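Local coordinates for protein malate dehydrogenase (Naegleria fowleri, PDB 6UM4) that probably catalyses the reversible, dinucleotide-dependent oxidation of malate to oxaloacetate, at residues N119-L123 and I340-H344; D216-V222 and N244-M248; D345-N350 and C378-Y384; T101-G107 and R132-R136; F274-G278 and C372-V376. All blocks are in the same frame, centred on the assembly; numbering follows the deposited sequence. Where two conformers were deposited one is given.

Contact 1: residues N119-L123 and I340-H344; sequences NGEML and IKHMH
M122 and M343 make the dense half of this contact, their side chains running side by side in the same direction. M122 SD rests on M343 CB at 3.5 Å, and the tip of I340, CD1, lies against both M122 SD and M122 CB, 3.9 Å from the latter. With CG anti to the backbone N (chi1 -175°), the M122 chain is sent out beside M343. I117 of helix 108-118 and I178 of strand 176-179 also touch M122, which makes this half a buried apolar patch. H344 packs closely on main-chain oxygens: its ring edge brings CD2 within 3.5 Å of E121 O, and its CA makes a C-H...O contact of 3.3 Å with M122 O. The looser, partly exposed side lies at E121 and N119, next to the second subunit. E121 crosses I340 at about a right angle, barely touching it, and its carboxylate turns instead to a salt bridge with R116. Nearby, N119 OD1 accepts from E121 N at 2.8 Å, the donor lying above the carbonyl plane. The chain leaves helix 108-118 through positive-phi G120 and this N119-E121 Asx turn, which together set M122 against helix 332-348.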
# COMPACT_ATOMS: atom_id res chain seq x y z
N ASN A 119 -8.96 -1.51 0.28
CA ASN A 119 -9.35 -0.13 0.57
C ASN A 119 -10.34 0.42 -0.43
O ASN A 119 -10.83 1.54 -0.23
CB ASN A 119 -8.10 0.78 0.66
CG ASN A 119 -7.39 0.97 -0.69
OD1 ASN A 119 -7.70 0.27 -1.66
ND2 ASN A 119 -6.39 1.87 -0.75
N GLY A 120 -10.67 -0.33 -1.48
CA GLY A 120 -11.55 0.14 -2.53
C GLY A 120 -10.87 0.87 -3.68
O GLY A 120 -11.56 1.33 -4.59
N GLU A 121 -9.53 0.98 -3.67
CA GLU A 121 -8.83 1.75 -4.71
C GLU A 121 -8.87 1.06 -6.07
O GLU A 121 -9.09 1.70 -7.10
CB GLU A 121 -7.39 2.03 -4.28
CG GLU A 121 -6.55 2.85 -5.28
CD GLU A 121 -5.12 3.03 -4.79
OE1 GLU A 121 -4.82 2.55 -3.67
OE2 GLU A 121 -4.29 3.64 -5.52
N MET A 122 -8.67 -0.26 -6.09
CA MET A 122 -8.59 -0.95 -7.37
C MET A 122 -9.91 -0.92 -8.12
O MET A 122 -9.93 -0.64 -9.33
CB MET A 122 -8.12 -2.39 -7.17
CG MET A 122 -7.91 -3.09 -8.51
SD MET A 122 -7.10 -4.68 -8.34
CE MET A 122 -8.51 -5.71 -7.94
N LEU A 123 -11.02 -1.17 -7.43
CA LEU A 123 -12.29 -1.35 -8.11
C LEU A 123 -13.34 -0.29 -7.79
O LEU A 123 -14.43 -0.35 -8.36
CB LEU A 123 -12.88 -2.74 -7.80
CG LEU A 123 -12.05 -3.95 -8.25
CD1 LEU A 123 -12.74 -5.30 -7.95
CD2 LEU A 123 -11.67 -3.83 -9.73
N ILE A 340 -2.35 -2.52 -9.45
CA ILE A 340 -3.56 -1.78 -9.10
C ILE A 340 -3.98 -0.89 -10.27
O ILE A 340 -5.13 -0.92 -10.71
CB ILE A 340 -3.33 -0.95 -7.82
CG1 ILE A 340 -3.12 -1.88 -6.62
CG2 ILE A 340 -4.55 -0.08 -7.54
CD1 ILE A 340 -4.33 -2.73 -6.24
N LYS A 341 -3.03 -0.14 -10.84
CA LYS A 341 -3.39 0.74 -11.95
C LYS A 341 -3.89 -0.06 -13.16
O LYS A 341 -4.87 0.34 -13.81
CB LYS A 341 -2.21 1.64 -12.34
CG LYS A 341 -1.92 2.82 -11.37
CD LYS A 341 -0.69 3.58 -11.84
CE LYS A 341 -0.54 4.94 -11.15
NZ LYS A 341 -0.01 4.85 -9.76
N HIS A 342 -3.22 -1.16 -13.49
CA HIS A 342 -3.64 -1.97 -14.63
C HIS A 342 -5.08 -2.45 -14.45
O HIS A 342 -5.91 -2.30 -15.35
CB HIS A 342 -2.68 -3.14 -14.82
CG HIS A 342 -3.09 -4.09 -15.91
ND1 HIS A 342 -2.32 -4.33 -17.03
CD2 HIS A 342 -4.19 -4.88 -16.05
CE1 HIS A 342 -2.91 -5.21 -17.81
NE2 HIS A 342 -4.06 -5.56 -17.25
N MET A 343 -5.39 -3.06 -13.30
CA MET A 343 -6.75 -3.57 -13.09
C MET A 343 -7.76 -2.43 -13.01
O MET A 343 -8.85 -2.52 -13.59
CB MET A 343 -6.81 -4.41 -11.81
CG MET A 343 -6.04 -5.68 -11.91
SD MET A 343 -6.66 -6.63 -13.29
CE MET A 343 -8.43 -6.69 -12.94
N HIS A 344 -7.41 -1.36 -12.30
CA HIS A 344 -8.32 -0.24 -12.15
C HIS A 344 -8.74 0.32 -13.51
O HIS A 344 -9.94 0.52 -13.76
CB HIS A 344 -7.65 0.85 -11.32
CG HIS A 344 -8.40 2.14 -11.33
ND1 HIS A 344 -8.31 3.04 -12.36
CD2 HIS A 344 -9.30 2.65 -10.45
CE1 HIS A 344 -9.12 4.06 -12.12
NE2 HIS A 344 -9.72 3.85 -10.96

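Contact 2: residues D216-V222 and N244-M248; sequences DVLVLIV and NITAM
N244 meets V217 and L218 at the start of a pair of parallel strands, and its side chain can be followed atom by atom. CB lies 3.3 Å from V217 O; beyond it, CG and OD1 pass the tip of L218, with OD1 3.4 Å from L218 CD2. ND2 turns to a water at 2.6 Å, which it supplies with a proton and which in turn donates to V217 O, so a single solvent molecule links the amide to the neighbouring main chain. The CG position beside the backbone N (chi1 -72°) lays the amide back over this strand end. Main-chain bonds then take over: V219 N donates to N244 O, T246 N to V219 O at 2.9 Å, I221 N to T246 O at 2.8 Å, and, more bent, M248 N to I221 O. V219 and I245 share one face of the sheet, lying side by side with V219 CB 3.9 Å from I245 CG1. L220 and T246 occupy the other face, where the T246 hydroxyl is hydrogen-bonded to H342. At the far end M248 CB touches L220 CD1 at 3.8 Å and M248 CE reaches the methyls of V222, while a second water donates to both V222 O and M248 O. Strands 218-221 and 245-247, whose axes lie 21° apart, are joined through helix 226-235, the beta-alpha-beta crossover on which the Rossmann fold of this family is built.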
# COMPACT_ATOMS: atom_id res chain seq x y z
N ASP A 216 -17.01 -14.02 -17.28
CA ASP A 216 -16.47 -12.72 -17.66
C ASP A 216 -15.18 -12.39 -16.92
O ASP A 216 -14.83 -11.20 -16.82
CB ASP A 216 -17.50 -11.62 -17.41
CG ASP A 216 -18.73 -11.75 -18.28
OD1 ASP A 216 -18.64 -12.34 -19.38
OD2 ASP A 216 -19.80 -11.24 -17.86
N VAL A 217 -14.50 -13.39 -16.35
CA VAL A 217 -13.35 -13.13 -15.50
C VAL A 217 -12.28 -12.38 -16.28
O VAL A 217 -12.04 -12.63 -17.47
CB VAL A 217 -12.81 -14.45 -14.91
CG1 VAL A 217 -12.43 -15.41 -16.04
CG2 VAL A 217 -11.60 -14.18 -14.00
N LEU A 218 -11.65 -11.41 -15.62
CA LEU A 218 -10.48 -10.72 -16.16
C LEU A 218 -9.27 -11.22 -15.40
O LEU A 218 -9.29 -11.28 -14.16
CB LEU A 218 -10.61 -9.20 -16.06
CG LEU A 218 -11.86 -8.59 -16.71
CD1 LEU A 218 -11.89 -7.09 -16.52
CD2 LEU A 218 -11.96 -8.97 -18.23
N VAL A 219 -8.23 -11.62 -16.15
CA VAL A 219 -7.03 -12.24 -15.59
C VAL A 219 -5.83 -11.37 -15.92
O VAL A 219 -5.56 -11.10 -17.10
CB VAL A 219 -6.82 -13.66 -16.14
CG1 VAL A 219 -5.63 -14.30 -15.48
CG2 VAL A 219 -8.06 -14.53 -15.96
N LEU A 220 -5.08 -10.98 -14.89
CA LEU A 220 -3.86 -10.20 -15.06
C LEU A 220 -2.68 -11.08 -14.65
O LEU A 220 -2.67 -11.61 -13.54
CB LEU A 220 -3.90 -8.92 -14.22
CG LEU A 220 -2.57 -8.17 -14.15
CD1 LEU A 220 -2.11 -7.76 -15.56
CD2 LEU A 220 -2.67 -6.97 -13.23
N ILE A 221 -1.72 -11.25 -15.55
CA ILE A 221 -0.51 -12.02 -15.27
C ILE A 221 0.60 -11.05 -14.93
O ILE A 221 0.94 -10.17 -15.73
CB ILE A 221 -0.11 -12.92 -16.45
CG1 ILE A 221 -0.94 -14.21 -16.50
CG2 ILE A 221 1.36 -13.29 -16.32
CD1 ILE A 221 -2.34 -14.04 -17.05
N VAL A 222 1.18 -11.20 -13.73
CA VAL A 222 2.32 -10.42 -13.29
C VAL A 222 3.60 -11.24 -13.31
O VAL A 222 4.67 -10.74 -13.67
CB VAL A 222 2.08 -9.82 -11.88
CG1 VAL A 222 3.33 -9.14 -11.36
CG2 VAL A 222 0.93 -8.83 -11.90
N ASN A 244 -9.59 -11.19 -22.41
CA ASN A 244 -9.80 -11.09 -20.97
C ASN A 244 -8.60 -11.56 -20.15
O ASN A 244 -8.69 -11.56 -18.91
CB ASN A 244 -11.06 -11.87 -20.57
CG ASN A 244 -12.34 -11.19 -21.03
OD1 ASN A 244 -12.30 -10.05 -21.47
ND2 ASN A 244 -13.45 -11.89 -20.95
N ILE A 245 -7.52 -12.00 -20.78
CA ILE A 245 -6.29 -12.40 -20.10
C ILE A 245 -5.16 -11.54 -20.64
O ILE A 245 -4.81 -11.65 -21.82
CB ILE A 245 -5.98 -13.89 -20.33
CG1 ILE A 245 -7.17 -14.76 -19.90
CG2 ILE A 245 -4.69 -14.28 -19.62
CD1 ILE A 245 -6.91 -16.25 -20.11
N THR A 246 -4.56 -10.70 -19.78
CA THR A 246 -3.46 -9.86 -20.22
C THR A 246 -2.25 -10.05 -19.31
O THR A 246 -2.34 -10.60 -18.21
CB THR A 246 -3.86 -8.39 -20.25
OG1 THR A 246 -4.26 -7.98 -18.94
CG2 THR A 246 -5.02 -8.17 -21.21
N ALA A 247 -1.11 -9.57 -19.79
CA ALA A 247 0.11 -9.56 -19.01
C ALA A 247 0.49 -8.11 -18.71
O ALA A 247 0.12 -7.20 -19.45
CB ALA A 247 1.23 -10.29 -19.77
N MET A 248 1.21 -7.89 -17.60
CA MET A 248 1.42 -6.53 -17.10
C MET A 248 2.70 -5.90 -17.64
O MET A 248 3.81 -6.35 -17.31
CB MET A 248 1.47 -6.50 -15.58
CG MET A 248 1.36 -5.08 -15.10
SD MET A 248 1.26 -4.91 -13.32
CE MET A 248 2.97 -5.32 -12.92
O HOH W 1 -13.60 -13.92 -19.31
O HOH W 2 4.37 -7.98 -14.94

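Contact 3: residues D345-N350 and C378-Y384; sequences DWVLGN and CFGAGKY
W346 and Y384 lie side by side and point the same way, but their rings neither stack nor stand square: the planes are inclined at 46°, with the five-membered ring of W346 centred 5.5 Å from the phenol ring. The indole brings NE1 to the edge of Y384, 3.5 Å from its CD2. The same N-H makes a weak, bent bond to G382 O at 3.2 Å. Y384 reaches this place with CG held between its own backbone N and carbonyl carbon (chi1 56°), and its hydroxyl is bound to E243 O. C378 CB is pressed to 3.2 Å from D345 O. Around these side chains the type I' turn from G380 to K383 meets the end of the helix. A381 N donates to V347 O and G382 N to W346 O, the latter at 3.0 Å, and a water lies between W346 O and G380 N. G349, the positive-phi residue just past the helix, runs close against G380, and N350 N then donates to C378 O at 2.9 Å. The N350 amide turns back to D345, giving ND2 to OD2 at 2.8 Å from above the carboxylate plane; R250 forms a salt bridge with the same oxygen. The chemistry implies that W346 O and V347 O, near the end of helix 332-348, are satisfied by turn N-H groups, while the two partners of D345 OD2 would probably stabilise its negative charge.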
# COMPACT_ATOMS: atom_id res chain seq x y z
N ASP A 345 -7.77 0.59 -14.39
CA ASP A 345 -8.07 1.09 -15.73
C ASP A 345 -8.82 0.05 -16.57
O ASP A 345 -9.73 0.41 -17.33
CB ASP A 345 -6.76 1.51 -16.41
CG ASP A 345 -6.06 2.70 -15.69
OD1 ASP A 345 -6.66 3.27 -14.75
OD2 ASP A 345 -4.92 3.06 -16.07
N TRP A 346 -8.47 -1.23 -16.45
CA TRP A 346 -9.18 -2.28 -17.18
C TRP A 346 -10.67 -2.25 -16.87
O TRP A 346 -11.51 -2.38 -17.77
CB TRP A 346 -8.58 -3.64 -16.84
CG TRP A 346 -8.77 -4.75 -17.87
CD1 TRP A 346 -9.47 -4.69 -19.04
CD2 TRP A 346 -8.21 -6.08 -17.81
NE1 TRP A 346 -9.38 -5.89 -19.71
CE2 TRP A 346 -8.60 -6.76 -18.99
CE3 TRP A 346 -7.41 -6.76 -16.87
CZ2 TRP A 346 -8.24 -8.08 -19.25
CZ3 TRP A 346 -7.03 -8.07 -17.14
CH2 TRP A 346 -7.46 -8.73 -18.32
N VAL A 347 -11.01 -2.07 -15.59
CA VAL A 347 -12.40 -2.12 -15.12
C VAL A 347 -13.09 -0.77 -15.23
O VAL A 347 -14.26 -0.71 -15.62
CB VAL A 347 -12.42 -2.64 -13.67
CG1 VAL A 347 -13.80 -2.53 -13.07
CG2 VAL A 347 -11.87 -4.05 -13.60
N LEU A 348 -12.43 0.32 -14.87
CA LEU A 348 -13.10 1.61 -14.79
C LEU A 348 -12.72 2.57 -15.91
O LEU A 348 -13.36 3.62 -16.04
CB LEU A 348 -12.81 2.27 -13.43
CG LEU A 348 -13.29 1.45 -12.22
CD1 LEU A 348 -12.81 2.04 -10.91
CD2 LEU A 348 -14.81 1.29 -12.21
N GLY A 349 -11.74 2.23 -16.74
CA GLY A 349 -11.40 3.05 -17.88
C GLY A 349 -10.36 4.12 -17.54
O GLY A 349 -10.13 4.46 -16.39
N ASN A 350 -9.73 4.64 -18.59
CA ASN A 350 -8.71 5.68 -18.44
C ASN A 350 -8.61 6.38 -19.79
O ASN A 350 -8.48 5.71 -20.82
CB ASN A 350 -7.36 5.08 -18.02
CG ASN A 350 -6.30 6.14 -17.71
OD1 ASN A 350 -6.41 7.31 -18.10
ND2 ASN A 350 -5.23 5.70 -17.06
N CYS A 378 -8.26 2.00 -22.45
CA CYS A 378 -9.18 1.22 -21.64
C CYS A 378 -10.48 2.00 -21.50
O CYS A 378 -10.50 3.08 -20.91
CB CYS A 378 -8.59 0.89 -20.27
SG CYS A 378 -7.31 -0.40 -20.34
N PHE A 379 -11.55 1.47 -22.07
CA PHE A 379 -12.83 2.15 -21.97
C PHE A 379 -13.58 1.80 -20.69
O PHE A 379 -14.60 2.44 -20.40
CB PHE A 379 -13.70 1.80 -23.17
CG PHE A 379 -12.95 1.79 -24.46
CD1 PHE A 379 -12.38 2.96 -24.96
CD2 PHE A 379 -12.84 0.62 -25.20
CE1 PHE A 379 -11.70 2.95 -26.15
CE2 PHE A 379 -12.16 0.61 -26.40
CZ PHE A 379 -11.59 1.77 -26.88
N GLY A 380 -13.11 0.82 -19.93
CA GLY A 380 -13.79 0.35 -18.75
C GLY A 380 -14.64 -0.88 -19.04
O GLY A 380 -14.88 -1.25 -20.18
N ALA A 381 -15.12 -1.49 -17.95
CA ALA A 381 -15.96 -2.68 -18.03
C ALA A 381 -15.28 -3.80 -18.81
O ALA A 381 -15.92 -4.54 -19.56
CB ALA A 381 -17.34 -2.36 -18.62
N GLY A 382 -13.96 -3.90 -18.67
CA GLY A 382 -13.18 -4.97 -19.28
C GLY A 382 -12.82 -4.79 -20.74
O GLY A 382 -12.10 -5.64 -21.28
N LYS A 383 -13.22 -3.69 -21.37
CA LYS A 383 -13.03 -3.50 -22.80
C LYS A 383 -11.90 -2.51 -23.08
O LYS A 383 -11.90 -1.40 -22.54
CB LYS A 383 -14.33 -3.03 -23.45
CG LYS A 383 -15.53 -3.91 -23.12
CD LYS A 383 -16.83 -3.12 -23.15
CE LYS A 383 -18.06 -4.01 -22.93
NZ LYS A 383 -18.19 -4.60 -21.56
N TYR A 384 -10.98 -2.90 -23.95
CA TYR A 384 -9.90 -2.03 -24.39
C TYR A 384 -9.73 -2.17 -25.90
O TYR A 384 -10.20 -3.13 -26.51
CB TYR A 384 -8.55 -2.35 -23.69
CG TYR A 384 -8.10 -3.79 -23.85
CD1 TYR A 384 -7.57 -4.25 -25.05
CD2 TYR A 384 -8.20 -4.69 -22.80
CE1 TYR A 384 -7.17 -5.57 -25.21
CE2 TYR A 384 -7.78 -6.00 -22.93
CZ TYR A 384 -7.27 -6.45 -24.14
OH TYR A 384 -6.86 -7.76 -24.28
O HOH W 3 -11.19 -1.03 -20.00
O HOH W 4 -6.97 3.89 -21.33

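Contact 4: residues T101-G107 and R132-R136; sequences TVSGACG and RLLER
E135 reaches across to the loop of G104-G107, where its OE2 accepts from C106 N at 3.0 Å, 15° out of the carboxylate plane and on the anti side. OE1 bends back to R136 N at 2.9 Å, so two main-chain N-H groups, one on each oxygen, fix the rotation of the carboxylate. One step behind, A105 N donates almost straight to L134 O (3.2 Å, 171° at the hydrogen), and A105 CB packs on L133 CB at 3.8 Å. This ties the type I turn of G104-G107 to the end of strand 129-134. Two parallel-strand bonds set the register further out: L134 N to V102 O at 2.8 Å and V102 N to R132 O at 2.9 Å. T101 and R132 share one face, their side chains crossing at a slant and their polar ends bonded to the backbone oxygens of A170 and D169 respectively. G104 and G107 fit the glycine-rich loop of Rossmann enzymes, and an acidic residue after the second strand often meets the cofactor ribose; E135 is consistent with that place. Strands 98-102 and 129-134 lie side by side in the parallel sheet, joined by helix 108-118, whose L114 touches V102 and L133, while helix 140-151 brings L143 against A105.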
# COMPACT_ATOMS: atom_id res chain seq x y z
N THR A 101 -9.26 -13.45 -7.09
CA THR A 101 -8.27 -14.45 -6.72
C THR A 101 -6.86 -13.89 -6.91
O THR A 101 -6.54 -13.38 -7.98
CB THR A 101 -8.43 -15.73 -7.56
OG1 THR A 101 -9.78 -16.20 -7.45
CG2 THR A 101 -7.48 -16.81 -7.09
N VAL A 102 -6.02 -14.02 -5.89
CA VAL A 102 -4.64 -13.54 -5.97
C VAL A 102 -3.73 -14.70 -5.59
O VAL A 102 -3.85 -15.26 -4.50
CB VAL A 102 -4.37 -12.32 -5.06
CG1 VAL A 102 -2.91 -11.89 -5.19
CG2 VAL A 102 -5.31 -11.16 -5.40
N SER A 103 -2.83 -15.07 -6.51
CA SER A 103 -1.82 -16.08 -6.22
C SER A 103 -0.57 -15.40 -5.66
O SER A 103 -0.48 -14.17 -5.59
CB SER A 103 -1.51 -16.89 -7.48
OG SER A 103 -0.82 -16.08 -8.43
N GLY A 104 0.37 -16.21 -5.20
CA GLY A 104 1.56 -15.65 -4.56
C GLY A 104 1.23 -14.68 -3.45
O GLY A 104 1.95 -13.69 -3.26
N ALA A 105 0.16 -14.94 -2.70
CA ALA A 105 -0.43 -13.95 -1.80
C ALA A 105 0.41 -13.67 -0.56
O ALA A 105 0.06 -12.76 0.20
CB ALA A 105 -1.83 -14.40 -1.38
N CYS A 106 1.48 -14.40 -0.31
CA CYS A 106 2.40 -14.17 0.79
C CYS A 106 3.60 -13.33 0.39
O CYS A 106 4.39 -12.94 1.26
CB CYS A 106 2.90 -15.50 1.35
SG CYS A 106 1.83 -16.20 2.62
N GLY A 107 3.76 -13.04 -0.89
CA GLY A 107 4.94 -12.34 -1.38
C GLY A 107 4.93 -10.84 -1.13
O GLY A 107 3.98 -10.25 -0.62
N ARG A 132 -9.76 -14.31 -2.58
CA ARG A 132 -9.40 -15.72 -2.51
C ARG A 132 -7.90 -15.78 -2.74
O ARG A 132 -7.42 -15.56 -3.85
CB ARG A 132 -10.18 -16.53 -3.54
CG ARG A 132 -11.70 -16.51 -3.30
CD ARG A 132 -12.46 -17.42 -4.28
NE ARG A 132 -12.40 -18.82 -3.90
CZ ARG A 132 -13.22 -19.39 -3.02
NH1 ARG A 132 -14.04 -18.63 -2.29
NH2 ARG A 132 -13.13 -20.69 -2.75
N LEU A 133 -7.17 -16.10 -1.68
CA LEU A 133 -5.72 -15.96 -1.62
C LEU A 133 -5.08 -17.33 -1.77
O LEU A 133 -5.36 -18.23 -0.97
CB LEU A 133 -5.30 -15.34 -0.29
CG LEU A 133 -5.93 -13.98 0.02
CD1 LEU A 133 -5.37 -13.42 1.33
CD2 LEU A 133 -5.66 -13.03 -1.16
N LEU A 134 -4.20 -17.47 -2.75
CA LEU A 134 -3.58 -18.74 -3.09
C LEU A 134 -2.08 -18.68 -2.80
O LEU A 134 -1.43 -17.69 -3.10
CB LEU A 134 -3.80 -19.07 -4.57
CG LEU A 134 -3.02 -20.28 -5.09
CD1 LEU A 134 -3.51 -21.50 -4.35
CD2 LEU A 134 -3.20 -20.45 -6.59
N GLU A 135 -1.55 -19.75 -2.21
CA GLU A 135 -0.13 -19.85 -1.95
C GLU A 135 0.29 -21.31 -2.09
O GLU A 135 -0.55 -22.21 -2.20
CB GLU A 135 0.24 -19.31 -0.55
CG GLU A 135 0.91 -17.94 -0.52
CD GLU A 135 2.24 -17.88 -1.30
OE1 GLU A 135 2.86 -18.94 -1.55
OE2 GLU A 135 2.66 -16.76 -1.67
N ARG A 136 1.60 -21.53 -2.07
CA ARG A 136 2.13 -22.88 -2.03
C ARG A 136 1.76 -23.54 -0.71
O ARG A 136 1.50 -22.86 0.29
CB ARG A 136 3.64 -22.85 -2.22
CG ARG A 136 4.08 -22.57 -3.66
CD ARG A 136 5.59 -22.68 -3.82
NE ARG A 136 6.06 -21.94 -5.00
CZ ARG A 136 6.29 -22.48 -6.19
NH1 ARG A 136 6.09 -23.78 -6.39
NH2 ARG A 136 6.71 -21.72 -7.20

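Contact 5: residues F274-G278 and C372-V376; sequences FAIWG and CSMPV
G278 and S373 pair as a single antiparallel hydrogen-bonded bridge, S373 N giving to G278 O at 2.9 Å and G278 N to S373 O at 3.1 Å, where strands 275-277 and 372-376 run at 154° to one another. The bridge joins two antiparallel sheets of the alpha/beta C-terminal domain of the lactate/malate dehydrogenase fold, one containing strand 271-277 and the other strand 371-380. S373 adds a third bond from its side chain: OG, anti to the backbone N (chi1 -172°), donates to I276 O at 2.7 Å from above the carbonyl plane, and the same hydroxyl is hydrogen-bonded to T249. Further along, apolar groups carry the contact, and P375 has no N-H to give. A275 CB and P375 CB are pressed to 3.4 Å, tighter than ordinary van der Waals contact. W277 crosses the proline obliquely and offers it a ring face, while its NE1 is held by D287 and Y364 meets the indole edge-to-face. The closest approach of proline to indole is a CH-pi contact, with P375 CD 3.5 Å from the centroid of the six-membered ring of W277 and only 14° off its normal.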
# COMPACT_ATOMS: atom_id res chain seq x y z
N PHE A 274 2.05 7.95 -24.50
CA PHE A 274 3.23 7.12 -24.29
C PHE A 274 2.81 5.65 -24.27
O PHE A 274 1.69 5.32 -23.86
CB PHE A 274 3.93 7.48 -22.95
CG PHE A 274 5.15 6.65 -22.67
CD1 PHE A 274 6.28 6.76 -23.47
CD2 PHE A 274 5.15 5.73 -21.63
CE1 PHE A 274 7.40 5.99 -23.23
CE2 PHE A 274 6.27 4.97 -21.37
CZ PHE A 274 7.40 5.09 -22.17
N ALA A 275 3.70 4.77 -24.72
CA ALA A 275 3.37 3.34 -24.75
C ALA A 275 4.63 2.48 -24.73
O ALA A 275 5.69 2.89 -25.20
CB ALA A 275 2.53 3.00 -25.98
N ILE A 276 4.47 1.27 -24.21
CA ILE A 276 5.48 0.21 -24.26
C ILE A 276 5.02 -0.84 -25.28
O ILE A 276 3.88 -1.30 -25.21
CB ILE A 276 5.65 -0.41 -22.86
CG1 ILE A 276 5.97 0.68 -21.83
CG2 ILE A 276 6.66 -1.53 -22.85
CD1 ILE A 276 7.34 1.34 -22.01
N TRP A 277 5.89 -1.19 -26.23
CA TRP A 277 5.61 -2.26 -27.18
C TRP A 277 6.40 -3.52 -26.83
O TRP A 277 7.55 -3.44 -26.38
CB TRP A 277 5.97 -1.87 -28.62
CG TRP A 277 5.27 -0.68 -29.21
CD1 TRP A 277 5.60 0.63 -29.03
CD2 TRP A 277 4.18 -0.69 -30.14
NE1 TRP A 277 4.74 1.44 -29.73
CE2 TRP A 277 3.87 0.65 -30.44
CE3 TRP A 277 3.42 -1.70 -30.73
CZ2 TRP A 277 2.84 1.01 -31.30
CZ3 TRP A 277 2.40 -1.35 -31.58
CH2 TRP A 277 2.12 -0.00 -31.86
N GLY A 278 5.80 -4.68 -27.07
CA GLY A 278 6.57 -5.91 -27.04
C GLY A 278 6.49 -6.75 -25.78
O GLY A 278 5.44 -6.86 -25.14
N CYS A 372 1.47 -9.34 -26.76
CA CYS A 372 2.39 -8.27 -27.11
C CYS A 372 1.83 -6.98 -26.58
O CYS A 372 0.66 -6.67 -26.81
CB CYS A 372 2.56 -8.20 -28.62
SG CYS A 372 3.66 -6.91 -29.18
N SER A 373 2.68 -6.21 -25.89
CA SER A 373 2.29 -4.92 -25.35
C SER A 373 2.08 -3.92 -26.47
O SER A 373 2.83 -3.90 -27.46
CB SER A 373 3.36 -4.42 -24.37
OG SER A 373 2.96 -3.26 -23.65
N MET A 374 1.01 -3.15 -26.37
CA MET A 374 0.66 -2.16 -27.38
C MET A 374 0.04 -0.96 -26.69
O MET A 374 -0.54 -1.10 -25.61
CB MET A 374 -0.34 -2.73 -28.41
CG MET A 374 0.06 -4.02 -29.08
SD MET A 374 -1.16 -4.60 -30.29
CE MET A 374 -0.70 -6.33 -30.28
N PRO A 375 0.07 0.22 -27.31
CA PRO A 375 -0.74 1.34 -26.81
C PRO A 375 -2.22 1.00 -26.92
O PRO A 375 -2.71 0.67 -28.00
CB PRO A 375 -0.37 2.50 -27.74
CG PRO A 375 0.17 1.82 -29.01
CD PRO A 375 0.89 0.60 -28.48
N VAL A 376 -2.92 1.06 -25.79
CA VAL A 376 -4.36 0.82 -25.77
C VAL A 376 -5.07 1.92 -25.00
O VAL A 376 -4.48 2.62 -24.16
CB VAL A 376 -4.73 -0.55 -25.16
CG1 VAL A 376 -3.95 -1.67 -25.83
CG2 VAL A 376 -4.55 -0.52 -23.63

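In the fold
Contacts 1, 2 and 5 are buried, whereas contacts 3 and 4 are partly open. Helix 332-348 ties the set together: contact 1 uses its middle, contact 3 its end, and H342 is hydrogen-bonded to T246 of contact 2 while W346 packs on it. Contacts 2 and 4 lie in the same parallel sheet, about 15 Å apart between centres, and both rest on regular strand bonds; contact 4 adds a carboxylate gripping a loop. Contacts 3 and 5 share strand 371-380, one finishing a helix with turn N-H groups, the other bridging sheets with a serine and an indole face. Contact 1 differs in relying on sulfur, methyl and C-H...O contacts to join the loop after helix 108-118 to helix 332-348.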